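PDB 6QK4: membrane-bound lytic murein transglycosylase A from Burkholderia pseudomallei, which probably cleaves the beta-1,4 linkage between N-acetylmuramic acid and N-acetylglucosamine in peptidoglycan, forming a 1,6-anhydro bond in the muramic acid residue. Local coordinates for residues G101-Y106 against G333-N338. Numbering follows the deposited sequence.
Sequences GLVTGY and GRMKQN
The first residues of strand 101-114 and the start of strand 336-346, just past helix 326-334, run antiparallel. Two backbone hydrogen bonds join V103 and Q337: V103 N to Q337 O (2.8 Å), nearly along the C=O axis, and Q337 N to V103 O (2.9 Å), with the donor above the carbonyl plane. Toward the helix the direct bonding gives way to a water, which accepts from G105 N (3.0 Å) and is hydrogen-bonded to M335 O (2.8 Å). That carbonyl also receives a CA-H...O contact from T104 CA (3.4 Å).

The extended chain of M335 lies alongside V103, pointing the same way, so that CE meets V103 CG1 at 3.5 Å; Y320 and T290 touch both side chains. On the other face L102, its CG anti to the backbone N (chi1 175°), sets CD1 3.8 Å from K336 CG.

Q337 folds back at chi2 (-62°), and its OE1 takes the K336 N-H on an in-plane lone pair (2.8 Å), while NE2 is hydrogen-bonded to T291 OG1. T104 OG1 is hydrogen-bonded to D319 and R317. The seam thus ties the MltA-specific range to the 3D-domain range by one hydrogen-bonded pair, flanked by the non-hydrogen-bonded pair L102-N338, with water and a glutamine amide serving polar groups beside it.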
loop_
_atom_site.group_PDB
_atom_site.type_symbol
_atom_site.label_atom_id
_atom_site.label_comp_id
_atom_site.label_asym_id
_atom_site.label_seq_id
_atom_site.Cartn_x
_atom_site.Cartn_y
_atom_site.Cartn_z
ATOM N N GLY A 101 -9.416 13.602 -9.326
ATOM C CA GLY A 101 -8.515 12.526 -9.736
ATOM C C GLY A 101 -8.699 11.273 -8.907
ATOM O O GLY A 101 -9.489 11.247 -7.973
ATOM N N LEU A 102 -8.004 10.205 -9.269
ATOM C CA LEU A 102 -8.317 8.895 -8.733
ATOM C C LEU A 102 -7.327 8.511 -7.630
ATOM O O LEU A 102 -6.103 8.672 -7.787
ATOM C CB LEU A 102 -8.311 7.845 -9.848
ATOM C CG LEU A 102 -8.502 6.414 -9.406
ATOM C CD1 LEU A 102 -9.937 6.249 -8.944
ATOM C CD2 LEU A 102 -8.169 5.454 -10.538
ATOM N N VAL A 103 -7.858 8.030 -6.509
ATOM C CA VAL A 103 -7.059 7.521 -5.374
ATOM C C VAL A 103 -7.278 6.017 -5.255
ATOM O O VAL A 103 -8.394 5.554 -4.935
ATOM C CB VAL A 103 -7.462 8.180 -4.052
ATOM C CG1 VAL A 103 -6.484 7.737 -2.904
ATOM C CG2 VAL A 103 -7.368 9.693 -4.232
ATOM N N THR A 104 -6.214 5.249 -5.456
ATOM C CA THR A 104 -6.267 3.821 -5.196
ATOM C C THR A 104 -5.466 3.524 -3.919
ATOM O O THR A 104 -4.967 4.439 -3.270
ATOM C CB THR A 104 -5.754 3.030 -6.417
ATOM O OG1 THR A 104 -4.490 3.537 -6.848
ATOM C CG2 THR A 104 -6.745 3.165 -7.591
ATOM N N GLY A 105 -5.304 2.245 -3.557
ATOM C CA GLY A 105 -4.596 1.928 -2.318
ATOM C C GLY A 105 -3.646 0.751 -2.444
ATOM O O GLY A 105 -3.783 -0.081 -3.337
ATOM N N TYR A 106 -2.611 0.750 -1.588
ATOM C CA TYR A 106 -1.701 -0.405 -1.538
ATOM C C TYR A 106 -1.298 -0.656 -0.097
ATOM O O TYR A 106 -1.636 0.114 0.826
ATOM C CB TYR A 106 -0.472 -0.208 -2.422
ATOM C CG TYR A 106 0.570 0.841 -2.072
ATOM C CD1 TYR A 106 0.264 2.218 -2.039
ATOM C CD2 TYR A 106 1.911 0.453 -1.850
ATOM C CE1 TYR A 106 1.297 3.135 -1.789
ATOM C CE2 TYR A 106 2.920 1.355 -1.650
ATOM C CZ TYR A 106 2.583 2.705 -1.589
ATOM O OH TYR A 106 3.620 3.591 -1.391
ATOM N N GLY A 333 -7.416 -3.089 -1.244
ATOM C CA GLY A 333 -8.050 -3.792 -2.357
ATOM C C GLY A 333 -9.321 -3.147 -2.863
ATOM O O GLY A 333 -9.648 -3.252 -4.046
ATOM N N ARG A 334 -10.040 -2.473 -1.996
ATOM C CA ARG A 334 -11.303 -1.887 -2.373
ATOM C C ARG A 334 -11.168 -0.412 -2.725
ATOM O O ARG A 334 -12.169 0.213 -3.047
ATOM C CB ARG A 334 -12.304 -2.045 -1.230
ATOM C CG ARG A 334 -12.541 -3.499 -0.783
ATOM C CD ARG A 334 -13.066 -4.375 -1.924
ATOM N NE ARG A 334 -12.138 -5.474 -2.247
ATOM C CZ ARG A 334 -11.913 -5.961 -3.475
ATOM N NH1 ARG A 334 -12.544 -5.454 -4.532
ATOM N NH2 ARG A 334 -11.041 -6.958 -3.653
ATOM N N MET A 335 -9.970 0.177 -2.640
ATOM C CA MET A 335 -9.888 1.637 -2.748
ATOM C C MET A 335 -9.825 2.038 -4.222
ATOM O O MET A 335 -8.872 1.700 -4.945
ATOM C CB MET A 335 -8.683 2.214 -1.967
ATOM C CG MET A 335 -9.044 3.746 -1.377
ATOM S SD MET A 335 -7.510 4.308 -0.928
ATOM C CE MET A 335 -8.264 5.943 -0.466
ATOM N N LYS A 336 -10.814 2.834 -4.652
ATOM C CA LYS A 336 -10.846 3.328 -6.028
ATOM C C LYS A 336 -11.787 4.518 -6.001
ATOM O O LYS A 336 -12.985 4.405 -6.319
ATOM C CB LYS A 336 -11.320 2.236 -7.002
ATOM C CG LYS A 336 -11.081 2.614 -8.470
ATOM C CD LYS A 336 -11.495 1.515 -9.501
ATOM C CE LYS A 336 -11.619 2.224 -10.875
ATOM N NZ LYS A 336 -11.390 1.300 -12.009
ATOM N N GLN A 337 -11.277 5.633 -5.465
ATOM C CA GLN A 337 -12.097 6.735 -4.968
ATOM C C GLN A 337 -11.752 8.023 -5.691
ATOM O O GLN A 337 -10.573 8.313 -5.940
ATOM C CB GLN A 337 -11.890 6.982 -3.427
ATOM C CG GLN A 337 -11.748 5.721 -2.580
ATOM C CD GLN A 337 -13.009 4.843 -2.623
ATOM O OE1 GLN A 337 -12.983 3.641 -3.030
ATOM N NE2 GLN A 337 -14.152 5.447 -2.249
ATOM N N ASN A 338 -12.795 8.840 -5.932
ATOM C CA ASN A 338 -12.501 10.196 -6.406
ATOM C C ASN A 338 -11.763 10.965 -5.318
ATOM O O ASN A 338 -11.994 10.757 -4.112
ATOM C CB ASN A 338 -13.772 10.960 -6.717
ATOM C CG ASN A 338 -13.499 12.286 -7.393
ATOM O OD1 ASN A 338 -12.689 12.371 -8.347
ATOM N ND2 ASN A 338 -14.175 13.366 -6.872
HETATM O O HOH W 1 -6.649 -0.030 -4.940
#